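Putative glycoside hydrolase (Parabacteroides distasonis ATCC 8503, PDB 3GYC) is a putative glycoside hydrolase of a cellulase-like family with a TIM-barrel fold, and so probably hydrolyses glycosidic bonds in carbohydrates. Local coordinates at residues L329-A334 with K364-I369; V343-F348 with S368-S373. One frame throughout, in Å; residues are numbered along the deposited sequence.

Contact 1 (L329-A334 with K364-I369); sequences LGTITA and KRLTSI
Ile332 reaches across to Leu366 and Ile369, joining two neighbouring helices in the outer layer of a TIM barrel. Helix 321-337 comes before the eighth barrel strand and helix 360-371 after it, and the short segments run nearly parallel, with their axes 10.0 Å apart and inclined by 16°. The pair exemplifies how adjacent barrel helices pack through apolar side chains, which fill the seam. Ile332 has CG1 beside its backbone N and anti to the carbonyl carbon (chi1 -69°), and an extended second torsion carries CD1 onward, so that the end of the side chain approaches the other helix although its CB does not aim there. Leu366 meets this arm at about a right angle with a single branch: its CD2 lies 3.7 Å from Ile332 CG1 and 3.9 Å from Ile332 CD1. One helical turn later, Ile369 runs obliquely past the same arm and brings its terminal CD1 to 3.9 Å from Ile332 CG1. The arm of Ile332 is thus shared between two methyl groups. An alanine here would probably leave Leu366 CD2 and Ile369 CD1 without their common partner and open a gap between the helices. On the buried side Thr331 adds a looser touch, CB to Leu366 CD2 at 4.2 Å, while its hydroxyl is hydrogen-bonded to Cys327 O within its own helix. The other threonine of this turn, Thr333, faces helix 276-297, and its OG1 donates to Leu329 O at 2.7 Å from 43° above the carbonyl plane, beside the bond that the same oxygen accepts from Thr333 N.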
# COMPACT_ATOMS: atom_id res chain seq x y z
N LEU A 329 -7.36 -3.70 16.57
CA LEU A 329 -7.91 -5.04 16.44
C LEU A 329 -7.39 -5.74 15.19
O LEU A 329 -6.90 -6.88 15.24
CB LEU A 329 -9.44 -5.02 16.44
CG LEU A 329 -10.12 -6.36 16.21
CD1 LEU A 329 -9.80 -7.31 17.36
CD2 LEU A 329 -11.63 -6.19 16.06
N GLY A 330 -7.46 -5.03 14.06
CA GLY A 330 -6.99 -5.54 12.78
C GLY A 330 -5.54 -5.96 12.87
O GLY A 330 -5.18 -7.09 12.47
N THR A 331 -4.70 -5.07 13.41
CA THR A 331 -3.27 -5.30 13.51
C THR A 331 -2.93 -6.56 14.31
O THR A 331 -2.23 -7.43 13.81
CB THR A 331 -2.54 -4.12 14.15
OG1 THR A 331 -2.81 -2.93 13.41
CG2 THR A 331 -1.05 -4.36 14.17
N ILE A 332 -3.46 -6.62 15.54
CA ILE A 332 -3.23 -7.74 16.45
C ILE A 332 -3.75 -9.07 15.87
O ILE A 332 -3.11 -10.10 16.02
CB ILE A 332 -3.83 -7.43 17.86
CG1 ILE A 332 -3.01 -6.31 18.55
CG2 ILE A 332 -3.84 -8.67 18.73
CD1 ILE A 332 -3.68 -5.76 19.83
N THR A 333 -4.90 -9.02 15.19
CA THR A 333 -5.49 -10.22 14.56
C THR A 333 -4.61 -10.75 13.43
O THR A 333 -4.31 -11.97 13.36
CB THR A 333 -6.93 -9.92 13.99
OG1 THR A 333 -7.77 -9.39 15.03
CG2 THR A 333 -7.58 -11.19 13.42
N ALA A 334 -4.17 -9.84 12.57
CA ALA A 334 -3.29 -10.21 11.44
C ALA A 334 -1.95 -10.77 11.96
O ALA A 334 -1.50 -11.83 11.52
CB ALA A 334 -3.05 -9.05 10.54
N LYS A 364 3.85 2.33 19.52
CA LYS A 364 4.89 1.48 20.10
C LYS A 364 4.36 0.13 20.58
O LYS A 364 5.02 -0.89 20.36
CB LYS A 364 5.67 2.20 21.20
CG LYS A 364 6.66 3.24 20.68
CD LYS A 364 7.27 4.10 21.80
CE LYS A 364 8.10 3.30 22.82
N ARG A 365 3.18 0.11 21.22
CA ARG A 365 2.58 -1.18 21.64
C ARG A 365 2.30 -2.11 20.42
O ARG A 365 2.60 -3.29 20.46
CB ARG A 365 1.28 -0.97 22.40
CG ARG A 365 1.44 -0.37 23.77
CD ARG A 365 0.12 -0.43 24.59
NE ARG A 365 -0.97 0.39 24.05
CZ ARG A 365 -1.13 1.70 24.28
NH1 ARG A 365 -0.23 2.38 24.99
NH2 ARG A 365 -2.15 2.36 23.76
N LEU A 366 1.73 -1.55 19.36
CA LEU A 366 1.38 -2.33 18.17
C LEU A 366 2.58 -2.75 17.34
O LEU A 366 2.63 -3.90 16.86
CB LEU A 366 0.37 -1.60 17.29
CG LEU A 366 -1.05 -1.45 17.83
CD1 LEU A 366 -1.94 -0.55 16.93
CD2 LEU A 366 -1.72 -2.85 18.07
N THR A 367 3.54 -1.84 17.16
CA THR A 367 4.74 -2.20 16.41
C THR A 367 5.54 -3.23 17.19
O THR A 367 6.15 -4.11 16.57
CB THR A 367 5.58 -1.01 15.96
OG1 THR A 367 6.02 -0.28 17.11
CG2 THR A 367 4.74 -0.13 15.02
N SER A 368 5.52 -3.17 18.52
CA SER A 368 6.20 -4.19 19.33
C SER A 368 5.55 -5.56 19.03
O SER A 368 6.24 -6.54 18.82
CB SER A 368 6.11 -3.89 20.83
OG SER A 368 6.94 -4.78 21.58
N ILE A 369 4.23 -5.61 19.03
CA ILE A 369 3.54 -6.87 18.76
C ILE A 369 3.87 -7.42 17.36
O ILE A 369 4.14 -8.62 17.19
CB ILE A 369 2.02 -6.70 18.91
CG1 ILE A 369 1.64 -6.60 20.40
CG2 ILE A 369 1.27 -7.88 18.26
CD1 ILE A 369 0.28 -5.90 20.64

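Contact 2 (V343-F348 with S368-S373); sequences VATSNF and SIIRSS
The flat peptide group following Val343 turns one face to Ile370, whose CD1 stands above the carbonyl oxygen, 3.6 Å from Val343 O. In this TIM barrel the contact lies within a beta-alpha unit: the end of the eighth strand and the loop after it are met by the last turn of helix 360-371. Further along the loop, the Phe348 ring has Asn347 OD1 3.9 Å above one face, off-centre, near the ring's margin, and makes an edge-to-face pair with Phe353. The amide of Asn347 is itself held at both ends, OD1 by Trp236 NE1 and ND2 by Val310 O.

Ile370 carries the helix side of the contact. With CG1 anti to the carbonyl carbon (chi1 -73°) and the second torsion extended, it slants across Val343 so that both branches take part: CG1 is 3.9 Å from Val343 CB, and CG2 is 4.0 Å from that same CB. Val343 CG1 lies alongside at 4.1 Å from Ile370 CG1. The tip of the isoleucine also reaches Thr345, CG2 to Ile370 CD1 at 4.2 Å, a touch by the methyl branch, while Thr345 OG1 is hydrogen-bonded to Tyr51 OH. All three touching residues are buried. Beyond them Ser346 OG accepts from Phe348 N, forming an ST turn. Two serine hydroxyls bond back to carbonyls where the helix ends: Ser372 OG donates to Ser368 O, and Ser373 OG donates to Ile369 O at 2.6 Å, from 37° above the carbonyl plane.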
# COMPACT_ATOMS: atom_id res chain seq x y z
N VAL A 343 3.17 -5.72 8.34
CA VAL A 343 1.88 -5.32 8.85
C VAL A 343 1.84 -3.84 9.16
O VAL A 343 2.76 -3.36 9.76
CB VAL A 343 1.54 -6.10 10.14
CG1 VAL A 343 0.11 -5.78 10.59
CG2 VAL A 343 1.74 -7.58 9.94
N ALA A 344 0.82 -3.11 8.65
CA ALA A 344 0.59 -1.70 8.93
C ALA A 344 -0.51 -1.64 10.00
O ALA A 344 -1.31 -2.57 10.10
CB ALA A 344 0.13 -0.96 7.70
N THR A 345 -0.51 -0.58 10.78
CA THR A 345 -1.54 -0.35 11.79
C THR A 345 -2.69 0.38 11.12
O THR A 345 -3.84 0.22 11.53
CB THR A 345 -0.99 0.46 12.97
OG1 THR A 345 -0.46 1.69 12.48
CG2 THR A 345 0.07 -0.35 13.74
N SER A 346 -2.38 1.19 10.10
CA SER A 346 -3.43 1.83 9.27
C SER A 346 -2.85 2.55 8.07
O SER A 346 -1.65 2.79 8.04
CB SER A 346 -4.24 2.85 10.09
OG SER A 346 -3.56 4.08 10.22
N ASN A 347 -3.72 2.97 7.13
CA ASN A 347 -3.30 3.82 6.02
C ASN A 347 -3.32 5.34 6.36
O ASN A 347 -3.35 6.15 5.46
CB ASN A 347 -4.04 3.53 4.68
CG ASN A 347 -5.58 3.64 4.76
OD1 ASN A 347 -6.18 3.00 5.54
ND2 ASN A 347 -6.20 4.40 3.88
N PHE A 348 -3.29 5.68 7.66
CA PHE A 348 -3.24 7.07 8.13
C PHE A 348 -1.99 7.26 8.97
O PHE A 348 -1.91 8.18 9.78
CB PHE A 348 -4.51 7.40 8.94
CG PHE A 348 -5.77 7.02 8.23
CD1 PHE A 348 -6.13 7.64 7.06
CD2 PHE A 348 -6.59 6.01 8.71
CE1 PHE A 348 -7.26 7.25 6.37
CE2 PHE A 348 -7.71 5.61 8.02
CZ PHE A 348 -8.06 6.26 6.85
N SER A 368 5.52 -3.17 18.52
CA SER A 368 6.20 -4.19 19.33
C SER A 368 5.55 -5.56 19.03
O SER A 368 6.24 -6.54 18.82
CB SER A 368 6.11 -3.89 20.83
OG SER A 368 6.94 -4.78 21.58
N ILE A 369 4.23 -5.61 19.03
CA ILE A 369 3.54 -6.87 18.76
C ILE A 369 3.87 -7.42 17.36
O ILE A 369 4.14 -8.62 17.19
CB ILE A 369 2.02 -6.70 18.91
CG1 ILE A 369 1.64 -6.60 20.40
CG2 ILE A 369 1.27 -7.88 18.26
CD1 ILE A 369 0.28 -5.90 20.64
N ILE A 370 3.86 -6.53 16.37
CA ILE A 370 4.10 -6.91 14.99
C ILE A 370 5.50 -7.49 14.84
O ILE A 370 5.67 -8.59 14.31
CB ILE A 370 4.01 -5.72 14.05
CG1 ILE A 370 2.57 -5.27 13.86
CG2 ILE A 370 4.63 -6.09 12.67
CD1 ILE A 370 2.48 -3.81 13.34
N ARG A 371 6.49 -6.75 15.35
CA ARG A 371 7.88 -7.15 15.17
C ARG A 371 8.34 -8.36 16.01
O ARG A 371 9.39 -8.92 15.75
CB ARG A 371 8.78 -5.94 15.37
CG ARG A 371 8.53 -4.91 14.26
CD ARG A 371 9.19 -3.59 14.57
NE ARG A 371 10.62 -3.74 14.77
CZ ARG A 371 11.47 -2.73 14.92
NH1 ARG A 371 11.05 -1.46 14.89
NH2 ARG A 371 12.75 -2.99 15.09
N SER A 372 7.54 -8.77 16.97
CA SER A 372 7.84 -9.94 17.78
C SER A 372 6.87 -11.09 17.44
O SER A 372 6.87 -12.09 18.12
CB SER A 372 7.74 -9.59 19.26
OG SER A 372 6.40 -9.30 19.58
N SER A 373 6.04 -10.95 16.41
CA SER A 373 5.17 -12.05 16.02
C SER A 373 5.95 -13.12 15.23
O SER A 373 6.67 -12.80 14.30
CB SER A 373 3.97 -11.55 15.23
OG SER A 373 3.15 -10.72 16.04

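In the fold
Contacts 1 and 2 are two faces of one corner of the barrel, their centres about 5 Å apart, and helix 360-371 serves both. Successive residues divide the work: Ile369 packs against helix 321-337, Ile370 chiefly against the strand end. Thr331 bridges them, its CG2 lying 3.7 Å from Ile370 CD1, while Leu366 CD1 comes within 3.8 Å of Thr345 CG2. The methyl groups of the two contacts thus run into one another between the two helices, the strand end and the loop after it. Both are packing set back from the C-terminal strand ends, where TIM-barrel enzymes carry their active site; only the far part of the loop, Ser346 to Phe348, runs toward that end.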